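Local coordinates for CBS domain-containing predicted protein TM0935 (PDB 1O50) that is of unknown function but, as a tandem CBS domain protein, may sense or bind an adenosine-type nucleotide, as many CBS domain pairs do, at residues 22-27 against 139-144; 48-53 against 60-65; 66-71 against 99-104; 104-109 against 124-129. All coordinates share one frame; numbering follows the deposited sequence.

The four contacts run across a tandem CBS domain pair. Contact 1 joins residues from near the two ends of the chain, and contacts 2, 3 and 4 follow one another between them. Contact 2 is the hairpin of the first CBS range. Its strand 58-64 leads into helix 65-77, which carries contact 3, and the centres of contacts 2 and 3 lie about 8 Å apart. Contact 4 belongs to the second range and starts at D104, where contact 3 ends. It shares the two-stranded sheet 128-132 and 138-143 with contact 1. Contacts 1 and 3 are the farthest apart, centres about 20 Å away. All four touch the second subunit, so both CBS ranges reach the dimer partner.

Contact 1 (22-27 against 139-144); sequences ISLKPT and VGDLNS
L24 and P26 of the loop 22-27 rest on D141 and N143 of strand 138-143, a side-chain contact with no hydrogen bond across it. It joins the two halves of the CBS domain pair. The loop lies in the first CBS range and leads into strand 27-29, while the strand lies in the second range and runs into helix 144-153. L24 buries the largest area of any residue here. Its CD1 methyl sits over the face of the N143 amide, 3.5 Å from N143 CG, and its CD2 is 3.8 Å from N143 ND2. The N143 amide is held from its own side of the contact: N143 OD1 caps E146 N at the start of helix 144-153. N143 CG sits between its backbone N and carbonyl carbon (chi1 75°), which puts the amide carbon under L24 CD1. An alanine here would probably leave E146 N without its cap and open a gap beneath the CD1 methyl of L24. Two residues earlier on the strand, D141 OD2 is 3.7 Å from L24 CB. D141 OD1 is hydrogen-bonded to Y52 OH of the hairpin. The ring of P26 slides past D141 in the opposite direction, with P26 CG 4.1 Å from D141 CB, and P26 also touches Y52. At the other end of the loop, I22 crosses N143 at about a right angle, its CD1 4.2 Å from N143 OD1.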
loop_
_atom_site.group_PDB
_atom_site.type_symbol
_atom_site.label_atom_id
_atom_site.label_comp_id
_atom_site.label_asym_id
_atom_site.label_seq_id
_atom_site.Cartn_x
_atom_site.Cartn_y
_atom_site.Cartn_z
ATOM N N ILE A 22 -1.152 -5.176 15.686
ATOM C CA ILE A 22 0.176 -5.442 15.117
ATOM C C ILE A 22 1.135 -4.404 15.732
ATOM O O ILE A 22 0.766 -3.234 15.957
ATOM C CB ILE A 22 0.121 -5.282 13.587
ATOM C CG1 ILE A 22 -0.988 -6.141 12.984
ATOM C CG2 ILE A 22 1.443 -5.636 12.895
ATOM C CD1 ILE A 22 -1.210 -5.816 11.503
ATOM N N SER A 23 2.351 -4.841 16.022
ATOM C CA SER A 23 3.408 -3.954 16.489
ATOM C C SER A 23 3.993 -3.171 15.314
ATOM O O SER A 23 4.789 -3.714 14.535
ATOM C CB SER A 23 4.528 -4.742 17.154
ATOM O OG SER A 23 5.509 -3.841 17.639
ATOM N N LEU A 24 3.552 -1.923 15.175
ATOM C CA LEU A 24 4.030 -1.007 14.158
ATOM C C LEU A 24 4.816 0.106 14.845
ATOM O O LEU A 24 4.445 0.543 15.940
ATOM C CB LEU A 24 2.860 -0.387 13.406
ATOM C CG LEU A 24 1.811 -1.294 12.768
ATOM C CD1 LEU A 24 0.744 -0.501 12.077
ATOM C CD2 LEU A 24 2.498 -2.153 11.812
ATOM N N LYS A 25 5.897 0.544 14.193
ATOM C CA LYS A 25 6.686 1.717 14.620
ATOM C C LYS A 25 6.543 2.764 13.550
ATOM O O LYS A 25 6.917 2.494 12.409
ATOM C CB LYS A 25 8.185 1.399 14.750
ATOM C CG LYS A 25 8.543 0.005 15.336
ATOM C CD LYS A 25 8.964 -1.038 14.235
ATOM C CE LYS A 25 10.408 -0.791 13.710
ATOM N NZ LYS A 25 10.478 0.332 12.705
ATOM N N PRO A 26 6.012 3.941 13.875
ATOM C CA PRO A 26 5.878 5.000 12.876
ATOM C C PRO A 26 7.249 5.419 12.333
ATOM O O PRO A 26 8.214 5.486 13.075
ATOM C CB PRO A 26 5.227 6.163 13.636
ATOM C CG PRO A 26 4.771 5.613 14.923
ATOM C CD PRO A 26 5.537 4.362 15.202
ATOM N N THR A 27 7.312 5.647 11.037
ATOM C CA THR A 27 8.490 6.188 10.377
ATOM C C THR A 27 8.370 7.678 10.230
ATOM O O THR A 27 7.566 8.152 9.441
ATOM C CB THR A 27 8.630 5.602 8.986
ATOM O OG1 THR A 27 8.939 4.214 9.114
ATOM C CG2 THR A 27 9.828 6.220 8.247
ATOM N N VAL A 139 1.356 9.426 19.129
ATOM C CA VAL A 139 1.250 8.526 20.274
ATOM C C VAL A 139 1.016 7.064 19.859
ATOM O O VAL A 139 1.045 6.169 20.685
ATOM C CB VAL A 139 0.125 8.988 21.238
ATOM C CG1 VAL A 139 0.510 10.324 21.934
ATOM C CG2 VAL A 139 -1.195 9.118 20.501
ATOM N N GLY A 140 0.769 6.832 18.578
ATOM C CA GLY A 140 0.548 5.481 18.073
ATOM C C GLY A 140 0.397 5.480 16.568
ATOM O O GLY A 140 0.545 6.516 15.948
ATOM N N ASP A 141 0.082 4.318 15.987
ATOM C CA ASP A 141 0.008 4.151 14.530
ATOM C C ASP A 141 -1.170 3.225 14.142
ATOM O O ASP A 141 -1.573 2.350 14.903
ATOM C CB ASP A 141 1.360 3.552 14.069
ATOM C CG ASP A 141 1.678 3.812 12.645
ATOM O OD1 ASP A 141 1.208 4.832 12.081
ATOM O OD2 ASP A 141 2.369 2.995 11.994
ATOM N N LEU A 142 -1.709 3.401 12.945
ATOM C CA LEU A 142 -2.792 2.542 12.463
ATOM C C LEU A 142 -2.576 2.192 11.027
ATOM O O LEU A 142 -2.330 3.079 10.275
ATOM C CB LEU A 142 -4.132 3.283 12.584
ATOM C CG LEU A 142 -5.398 2.514 12.202
ATOM C CD1 LEU A 142 -5.653 1.325 13.102
ATOM C CD2 LEU A 142 -6.595 3.436 12.229
ATOM N N ASN A 143 -2.687 0.927 10.629
ATOM C CA ASN A 143 -2.675 0.590 9.202
ATOM C C ASN A 143 -3.844 -0.231 8.755
ATOM O O ASN A 143 -4.629 -0.718 9.547
ATOM C CB ASN A 143 -1.317 -0.034 8.771
ATOM C CG ASN A 143 -1.110 -1.461 9.220
ATOM O OD1 ASN A 143 -1.981 -2.099 9.805
ATOM N ND2 ASN A 143 0.060 -1.994 8.915
ATOM N N SER A 144 -4.000 -0.333 7.436
ATOM C CA SER A 144 -5.086 -1.100 6.863
ATOM C C SER A 144 -5.119 -2.568 7.321
ATOM O O SER A 144 -6.168 -3.158 7.449
ATOM C CB SER A 144 -5.017 -1.017 5.327
ATOM O OG SER A 144 -3.796 -1.526 4.821
#

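Contact 2 (48-53 against 60-65); sequences TRTVYV and VGMIPV
V51 and V53 pair with I63 and G61 in the beta hairpin of the first CBS range, formed by antiparallel strands 50-55 and 58-64. V51 and I63 are a hydrogen-bonded pair: V51 N gives to I63 O at 2.9 Å, and I63 N gives back to V51 O. V53 and G61 form the next such pair, with V53 N to G61 O at 3.0 Å. V53 O accepts from two donors, G61 N and V60 N, the latter at 2.8 Å and nearly along the C=O axis. V60 and G61 thus both face V53, a classic beta bulge. At the other end V65 N binds R49 O at 3.0 Å, as the chain enters helix 65-77. V51, V53 and I63 share one face, where V53 CG2 meets I63 CD1 at 4.0 Å. T50, Y52, M62 and P64 share the other face. There T50 CG2 touches M62 CB at 4.0 Å, and M62 CB lies at the edge of the Y52 ring. The backbone bonds fix the strand pairing, V51 and I63 pack on I38 of helix 35-44 in the same CBS range, and bonds from T50 OG1 to E128 O and R49 N to E128 OE1 reach the other.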
loop_
_atom_site.group_PDB
_atom_site.type_symbol
_atom_site.label_atom_id
_atom_site.label_comp_id
_atom_site.label_asym_id
_atom_site.label_seq_id
_atom_site.Cartn_x
_atom_site.Cartn_y
_atom_site.Cartn_z
ATOM N N THR A 48 5.996 -0.325 5.896
ATOM C CA THR A 48 5.695 1.068 6.049
ATOM C C THR A 48 4.917 1.487 4.832
ATOM O O THR A 48 5.311 1.179 3.724
ATOM C CB THR A 48 6.982 1.862 6.101
ATOM O OG1 THR A 48 7.716 1.578 7.294
ATOM C CG2 THR A 48 6.738 3.332 6.209
ATOM N N ARG A 49 3.822 2.201 5.043
ATOM C CA ARG A 49 2.958 2.609 3.933
ATOM C C ARG A 49 2.784 4.113 3.870
ATOM O O ARG A 49 2.390 4.661 2.815
ATOM C CB ARG A 49 1.610 1.846 3.974
ATOM C CG ARG A 49 1.727 0.402 3.429
ATOM C CD ARG A 49 0.636 -0.468 3.985
ATOM N NE ARG A 49 0.440 -1.726 3.280
ATOM C CZ ARG A 49 1.025 -2.864 3.554
ATOM N NH1 ARG A 49 1.955 -2.953 4.504
ATOM N NH2 ARG A 49 0.669 -3.939 2.861
ATOM N N THR A 50 3.062 4.773 4.975
ATOM C CA THR A 50 3.037 6.222 5.058
ATOM C C THR A 50 4.212 6.691 5.948
ATOM O O THR A 50 4.393 6.196 7.086
ATOM C CB THR A 50 1.691 6.756 5.617
ATOM O OG1 THR A 50 0.557 6.247 4.869
ATOM C CG2 THR A 50 1.609 8.291 5.416
ATOM N N VAL A 51 5.020 7.617 5.407
ATOM C CA VAL A 51 6.012 8.363 6.165
ATOM C C VAL A 51 5.452 9.670 6.733
ATOM O O VAL A 51 4.749 10.403 6.053
ATOM C CB VAL A 51 7.288 8.604 5.307
ATOM C CG1 VAL A 51 8.282 9.445 6.081
ATOM C CG2 VAL A 51 7.927 7.236 4.929
ATOM N N TYR A 52 5.793 9.951 7.972
ATOM C CA TYR A 52 5.380 11.183 8.631
ATOM C C TYR A 52 6.570 12.127 8.714
ATOM O O TYR A 52 7.721 11.691 8.773
ATOM C CB TYR A 52 4.832 10.907 10.048
ATOM C CG TYR A 52 3.847 9.746 10.074
ATOM C CD1 TYR A 52 2.766 9.716 9.190
ATOM C CD2 TYR A 52 3.987 8.677 10.965
ATOM C CE1 TYR A 52 1.879 8.669 9.180
ATOM C CE2 TYR A 52 3.070 7.609 10.952
ATOM C CZ TYR A 52 2.029 7.628 10.058
ATOM O OH TYR A 52 1.120 6.606 10.030
ATOM N N VAL A 53 6.251 13.415 8.767
ATOM C CA VAL A 53 7.215 14.502 8.865
ATOM C C VAL A 53 6.865 15.335 10.095
ATOM O O VAL A 53 5.737 15.829 10.244
ATOM C CB VAL A 53 7.185 15.397 7.568
ATOM C CG1 VAL A 53 8.318 16.441 7.583
ATOM C CG2 VAL A 53 7.259 14.550 6.331
ATOM N N VAL A 60 3.612 17.540 10.986
ATOM C CA VAL A 60 3.425 18.589 9.988
ATOM C C VAL A 60 3.189 18.114 8.566
ATOM O O VAL A 60 2.725 18.889 7.758
ATOM C CB VAL A 60 4.571 19.679 9.994
ATOM C CG1 VAL A 60 4.648 20.353 11.349
ATOM C CG2 VAL A 60 5.901 19.102 9.611
ATOM N N GLY A 61 3.488 16.861 8.230
ATOM C CA GLY A 61 3.106 16.387 6.913
ATOM C C GLY A 61 3.120 14.884 6.830
ATOM O O GLY A 61 3.572 14.196 7.743
ATOM N N MET A 62 2.722 14.352 5.693
ATOM C CA MET A 62 2.816 12.918 5.510
ATOM C C MET A 62 3.180 12.602 4.065
ATOM O O MET A 62 2.941 13.356 3.180
ATOM C CB MET A 62 1.471 12.249 5.911
ATOM C CG MET A 62 0.328 12.557 4.915
ATOM S SD MET A 62 -1.295 11.698 5.193
ATOM C CE MET A 62 -2.203 12.062 3.624
ATOM N N ILE A 63 3.818 11.478 3.834
ATOM C CA ILE A 63 4.155 11.109 2.497
ATOM C C ILE A 63 3.712 9.647 2.358
ATOM O O ILE A 63 4.428 8.739 2.798
ATOM C CB ILE A 63 5.688 11.241 2.327
ATOM C CG1 ILE A 63 6.151 12.671 2.650
ATOM C CG2 ILE A 63 6.130 10.728 0.933
ATOM C CD1 ILE A 63 7.714 12.846 2.751
ATOM N N PRO A 64 2.505 9.414 1.837
ATOM C CA PRO A 64 2.113 8.064 1.407
ATOM C C PRO A 64 3.047 7.511 0.329
ATOM O O PRO A 64 3.513 8.217 -0.583
ATOM C CB PRO A 64 0.709 8.292 0.829
ATOM C CG PRO A 64 0.247 9.414 1.530
ATOM C CD PRO A 64 1.407 10.380 1.615
ATOM N N VAL A 65 3.345 6.220 0.422
ATOM C CA VAL A 65 4.251 5.638 -0.538
ATOM C C VAL A 65 3.737 5.819 -1.969
ATOM O O VAL A 65 4.539 5.980 -2.894
ATOM C CB VAL A 65 4.478 4.182 -0.241
ATOM C CG1 VAL A 65 5.189 3.487 -1.434
ATOM C CG2 VAL A 65 5.285 4.071 1.022
#

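Contact 3 (66-71 against 99-104); sequences MHLLKV and SEIMLD
The imidazole ring of H67 meets L103 on one face and I101 at its edge. L103 CD1 stands 3.9 Å from the ring centroid of H67, 15° off the ring normal, a CH-pi contact. The opposite face is covered by V71 CG2, one turn along the same helix and offset toward the rim. At the edge, H67 NE2 gives a hydrogen bond to I101 O at 2.8 Å. The bond is weak, since its N-H...O angle is 124°. H67 CG is anti to the backbone N (chi1 -180°), which carries CG toward 99-104. Here helix 65-77 of the first CBS range packs against 99-104 of the second, so the contact bridges the CBS domain pair. A leucine in place of H67 would probably leave I101 O without this donor and lose the flat surface under L103. Deeper in, I101 spreads its branches over two helix residues. Its CD1 meets L68 CD1 at 3.7 Å, and its CG2 meets V71 CG1 at 3.7 Å. I101 also touches I35 of helix 35-44 and I63 of strand 58-64. L68 reaches L148 of the second subunit, and L103 is backbone-bonded to M62.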
loop_
_atom_site.group_PDB
_atom_site.type_symbol
_atom_site.label_atom_id
_atom_site.label_comp_id
_atom_site.label_asym_id
_atom_site.label_seq_id
_atom_site.Cartn_x
_atom_site.Cartn_y
_atom_site.Cartn_z
ATOM N N MET A 66 2.415 5.842 -2.164
ATOM C CA MET A 66 1.901 5.989 -3.533
ATOM C C MET A 66 2.112 7.435 -3.995
ATOM O O MET A 66 2.244 7.713 -5.224
ATOM C CB MET A 66 0.424 5.575 -3.635
ATOM C CG MET A 66 -0.255 5.947 -4.980
ATOM S SD MET A 66 0.450 5.021 -6.487
ATOM C CE MET A 66 -0.350 3.508 -6.308
ATOM N N HIS A 67 2.079 8.379 -3.054
ATOM C CA HIS A 67 2.403 9.764 -3.415
ATOM C C HIS A 67 3.894 9.864 -3.868
ATOM O O HIS A 67 4.179 10.485 -4.871
ATOM C CB HIS A 67 2.123 10.726 -2.275
ATOM C CG HIS A 67 2.438 12.159 -2.597
ATOM N ND1 HIS A 67 1.845 12.849 -3.638
ATOM C CD2 HIS A 67 3.237 13.052 -1.961
ATOM C CE1 HIS A 67 2.283 14.103 -3.634
ATOM N NE2 HIS A 67 3.150 14.241 -2.638
ATOM N N LEU A 68 4.800 9.195 -3.159
ATOM C CA LEU A 68 6.227 9.157 -3.489
ATOM C C LEU A 68 6.471 8.489 -4.847
ATOM O O LEU A 68 7.321 8.927 -5.641
ATOM C CB LEU A 68 6.999 8.413 -2.383
ATOM C CG LEU A 68 8.525 8.381 -2.460
ATOM C CD1 LEU A 68 9.128 9.763 -2.744
ATOM C CD2 LEU A 68 9.123 7.781 -1.164
ATOM N N LEU A 69 5.677 7.459 -5.137
ATOM C CA LEU A 69 5.746 6.759 -6.412
ATOM C C LEU A 69 5.320 7.723 -7.534
ATOM O O LEU A 69 5.968 7.799 -8.572
ATOM C CB LEU A 69 4.843 5.522 -6.366
ATOM C CG LEU A 69 4.962 4.527 -7.508
ATOM C CD1 LEU A 69 6.350 3.847 -7.445
ATOM C CD2 LEU A 69 3.828 3.481 -7.520
ATOM N N LYS A 70 4.272 8.501 -7.295
ATOM C CA LYS A 70 3.761 9.430 -8.277
ATOM C C LYS A 70 4.774 10.574 -8.531
ATOM O O LYS A 70 5.057 10.933 -9.668
ATOM C CB LYS A 70 2.378 9.981 -7.863
ATOM C CG LYS A 70 1.245 8.984 -8.046
ATOM C CD LYS A 70 -0.053 9.529 -7.478
ATOM C CE LYS A 70 -1.183 8.496 -7.540
ATOM N NZ LYS A 70 -2.469 9.018 -6.881
ATOM N N VAL A 71 5.291 11.131 -7.447
ATOM C CA VAL A 71 6.322 12.162 -7.485
ATOM C C VAL A 71 7.521 11.637 -8.307
ATOM O O VAL A 71 8.126 12.370 -9.091
ATOM C CB VAL A 71 6.732 12.524 -6.014
ATOM C CG1 VAL A 71 8.091 13.165 -5.971
ATOM C CG2 VAL A 71 5.681 13.412 -5.387
ATOM N N SER A 99 10.046 18.149 2.710
ATOM C CA SER A 99 9.138 19.323 2.689
ATOM C C SER A 99 8.570 19.710 1.314
ATOM O O SER A 99 7.554 20.423 1.224
ATOM C CB SER A 99 9.772 20.549 3.363
ATOM O OG SER A 99 10.905 20.981 2.674
ATOM N N GLU A 100 9.250 19.299 0.252
ATOM C CA GLU A 100 8.807 19.576 -1.111
ATOM C C GLU A 100 7.676 18.678 -1.546
ATOM O O GLU A 100 6.905 19.048 -2.465
ATOM C CB GLU A 100 9.959 19.348 -2.101
ATOM C CG GLU A 100 11.041 20.401 -2.077
ATOM C CD GLU A 100 12.107 20.243 -3.170
ATOM O OE1 GLU A 100 12.498 19.091 -3.544
ATOM O OE2 GLU A 100 12.617 21.310 -3.588
ATOM N N ILE A 101 7.637 17.467 -0.985
ATOM C CA ILE A 101 6.583 16.485 -1.291
ATOM C C ILE A 101 5.515 16.167 -0.205
ATOM O O ILE A 101 4.550 15.480 -0.519
ATOM C CB ILE A 101 7.208 15.171 -1.818
ATOM C CG1 ILE A 101 8.097 14.481 -0.811
ATOM C CG2 ILE A 101 8.012 15.488 -3.042
ATOM C CD1 ILE A 101 8.399 13.004 -1.179
ATOM N N MET A 102 5.671 16.638 1.034
ATOM C CA MET A 102 4.761 16.251 2.107
ATOM C C MET A 102 3.374 16.807 1.850
ATOM O O MET A 102 3.240 17.834 1.230
ATOM C CB MET A 102 5.294 16.684 3.463
ATOM C CG MET A 102 5.403 18.157 3.725
ATOM S SD MET A 102 6.209 18.431 5.307
ATOM C CE MET A 102 5.655 20.076 5.650
ATOM N N LEU A 103 2.341 16.079 2.269
ATOM C CA LEU A 103 0.945 16.521 2.149
ATOM C C LEU A 103 0.469 16.828 3.537
ATOM O O LEU A 103 1.073 16.413 4.525
ATOM C CB LEU A 103 0.080 15.395 1.565
ATOM C CG LEU A 103 0.489 14.866 0.193
ATOM C CD1 LEU A 103 -0.124 13.476 -0.071
ATOM C CD2 LEU A 103 0.120 15.788 -0.891
ATOM N N ASP A 104 -0.606 17.603 3.618
ATOM C CA ASP A 104 -1.212 17.918 4.879
ATOM C C ASP A 104 -1.584 16.633 5.567
ATOM O O ASP A 104 -2.219 15.779 4.953
ATOM C CB ASP A 104 -2.476 18.734 4.661
ATOM C CG ASP A 104 -2.189 20.114 4.132
ATOM O OD1 ASP A 104 -1.031 20.586 4.261
ATOM O OD2 ASP A 104 -3.071 20.815 3.576
#

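Contact 4 (104-109 against 124-129); sequences DPVYVH and NNIQEM
N124 and V106 reach toward each other, tip to tip, at the end of helix 114-124 in the second CBS range. The flat amide of N124 touches both methyls of V106, with OD1 3.7 Å from V106 CG2 and ND2 3.9 Å from V106 CG1. The amide is anchored, because N124 ND2 is hydrogen-bonded to L120 O. At N125 the helix ends in a Schellman motif, and the N125 side chain is hydrogen-bonded to N125 of the second subunit. I126 then turns inward, its CD1 4.1 Å from V106 CB. M62 and P64 of the hairpin pack on I126 too. M129, in strand 128-132, makes the widest of these contacts. Its CG lies 3.7 Å from V106 O, and its SD is 3.9 Å from V106 CG1. The chain bends at chi3 (-60°), which carries CE to V108 CG1, 3.8 Å away. M129 and V108 cross at about a right angle. L120 touches V106, V108 and M129, so helix 114-124 covers the group. No hydrogen bond crosses between the segments. The contact rests on van der Waals packing, mostly apolar, and V106 O, buried here with no partner in the model, is likely to carry a desolvation cost.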
loop_
_atom_site.group_PDB
_atom_site.type_symbol
_atom_site.label_atom_id
_atom_site.label_comp_id
_atom_site.label_asym_id
_atom_site.label_seq_id
_atom_site.Cartn_x
_atom_site.Cartn_y
_atom_site.Cartn_z
ATOM N N ASP A 104 -0.606 17.603 3.618
ATOM C CA ASP A 104 -1.212 17.918 4.879
ATOM C C ASP A 104 -1.584 16.633 5.567
ATOM O O ASP A 104 -2.219 15.779 4.953
ATOM C CB ASP A 104 -2.476 18.734 4.661
ATOM C CG ASP A 104 -2.189 20.114 4.132
ATOM O OD1 ASP A 104 -1.031 20.586 4.261
ATOM O OD2 ASP A 104 -3.071 20.815 3.576
ATOM N N PRO A 105 -1.242 16.499 6.842
ATOM C CA PRO A 105 -1.496 15.238 7.550
ATOM C C PRO A 105 -3.007 14.930 7.738
ATOM O O PRO A 105 -3.820 15.807 8.022
ATOM C CB PRO A 105 -0.769 15.411 8.904
ATOM C CG PRO A 105 -0.572 16.857 9.062
ATOM C CD PRO A 105 -0.642 17.523 7.710
ATOM N N VAL A 106 -3.339 13.667 7.532
ATOM C CA VAL A 106 -4.632 13.087 7.853
ATOM C C VAL A 106 -4.356 12.136 9.028
ATOM O O VAL A 106 -3.493 11.265 8.932
ATOM C CB VAL A 106 -5.162 12.256 6.680
ATOM C CG1 VAL A 106 -6.489 11.558 7.058
ATOM C CG2 VAL A 106 -5.328 13.130 5.451
ATOM N N TYR A 107 -5.054 12.323 10.145
ATOM C CA TYR A 107 -4.739 11.553 11.335
ATOM C C TYR A 107 -5.993 11.113 12.105
ATOM O O TYR A 107 -7.095 11.595 11.838
ATOM C CB TYR A 107 -3.831 12.392 12.231
ATOM C CG TYR A 107 -4.389 13.742 12.558
ATOM C CD1 TYR A 107 -5.298 13.903 13.585
ATOM C CD2 TYR A 107 -3.993 14.875 11.839
ATOM C CE1 TYR A 107 -5.812 15.161 13.895
ATOM C CE2 TYR A 107 -4.499 16.123 12.120
ATOM C CZ TYR A 107 -5.405 16.265 13.155
ATOM O OH TYR A 107 -5.904 17.503 13.454
ATOM N N VAL A 108 -5.803 10.210 13.066
ATOM C CA VAL A 108 -6.881 9.786 13.948
ATOM C C VAL A 108 -6.522 10.011 15.431
ATOM O O VAL A 108 -5.413 10.374 15.748
ATOM C CB VAL A 108 -7.318 8.332 13.655
ATOM C CG1 VAL A 108 -7.920 8.240 12.241
ATOM C CG2 VAL A 108 -6.189 7.329 13.806
ATOM N N HIS A 109 -7.488 9.821 16.317
ATOM C CA HIS A 109 -7.243 9.787 17.759
ATOM C C HIS A 109 -7.623 8.415 18.294
ATOM O O HIS A 109 -8.265 7.655 17.620
ATOM C CB HIS A 109 -8.078 10.833 18.486
ATOM C CG HIS A 109 -7.881 12.230 17.990
ATOM N ND1 HIS A 109 -6.731 12.952 18.233
ATOM C CD2 HIS A 109 -8.705 13.057 17.306
ATOM C CE1 HIS A 109 -6.854 14.162 17.720
ATOM N NE2 HIS A 109 -8.035 14.245 17.136
ATOM N N ASN A 124 -8.795 9.248 1.146
ATOM C CA ASN A 124 -7.460 9.826 0.940
ATOM C C ASN A 124 -6.488 8.849 0.281
ATOM O O ASN A 124 -5.312 9.153 0.016
ATOM C CB ASN A 124 -6.913 10.262 2.307
ATOM C CG ASN A 124 -7.668 11.454 2.871
ATOM O OD1 ASN A 124 -7.456 12.575 2.431
ATOM N ND2 ASN A 124 -8.596 11.206 3.802
ATOM N N ASN A 125 -6.984 7.661 0.003
ATOM C CA ASN A 125 -6.197 6.632 -0.627
ATOM C C ASN A 125 -4.862 6.423 0.065
ATOM O O ASN A 125 -3.803 6.420 -0.582
ATOM C CB ASN A 125 -5.981 6.887 -2.127
ATOM C CG ASN A 125 -5.219 5.714 -2.793
ATOM O OD1 ASN A 125 -5.442 4.576 -2.412
ATOM N ND2 ASN A 125 -4.323 5.991 -3.764
ATOM N N ILE A 126 -4.909 6.277 1.392
ATOM C CA ILE A 126 -3.747 5.913 2.195
ATOM C C ILE A 126 -4.057 4.636 3.016
ATOM O O ILE A 126 -5.210 4.322 3.227
ATOM C CB ILE A 126 -3.359 7.100 3.141
ATOM C CG1 ILE A 126 -4.470 7.366 4.137
ATOM C CG2 ILE A 126 -3.043 8.410 2.333
ATOM C CD1 ILE A 126 -4.294 8.592 4.981
ATOM N N GLN A 127 -3.040 3.910 3.455
ATOM C CA GLN A 127 -3.176 2.704 4.263
ATOM C C GLN A 127 -2.423 2.736 5.611
ATOM O O GLN A 127 -2.175 1.684 6.231
ATOM C CB GLN A 127 -2.742 1.493 3.427
ATOM C CG GLN A 127 -3.614 1.337 2.190
ATOM C CD GLN A 127 -3.475 0.038 1.493
ATOM O OE1 GLN A 127 -3.403 -0.980 2.131
ATOM N NE2 GLN A 127 -3.532 0.051 0.152
ATOM N N GLU A 128 -2.039 3.924 6.076
ATOM C CA GLU A 128 -1.343 4.047 7.372
ATOM C C GLU A 128 -1.475 5.475 7.786
ATOM O O GLU A 128 -1.279 6.394 6.982
ATOM C CB GLU A 128 0.130 3.693 7.294
ATOM C CG GLU A 128 0.812 3.583 8.641
ATOM C CD GLU A 128 2.291 3.277 8.587
ATOM O OE1 GLU A 128 2.814 3.085 7.505
ATOM O OE2 GLU A 128 2.953 3.197 9.655
ATOM N N MET A 129 -1.861 5.653 9.036
ATOM C CA MET A 129 -2.173 6.949 9.578
ATOM C C MET A 129 -1.614 6.968 10.948
ATOM O O MET A 129 -1.621 5.945 11.616
ATOM C CB MET A 129 -3.679 7.137 9.722
ATOM C CG MET A 129 -4.336 7.657 8.536
ATOM S SD MET A 129 -6.096 8.013 8.730
ATOM C CE MET A 129 -6.613 6.462 9.122
#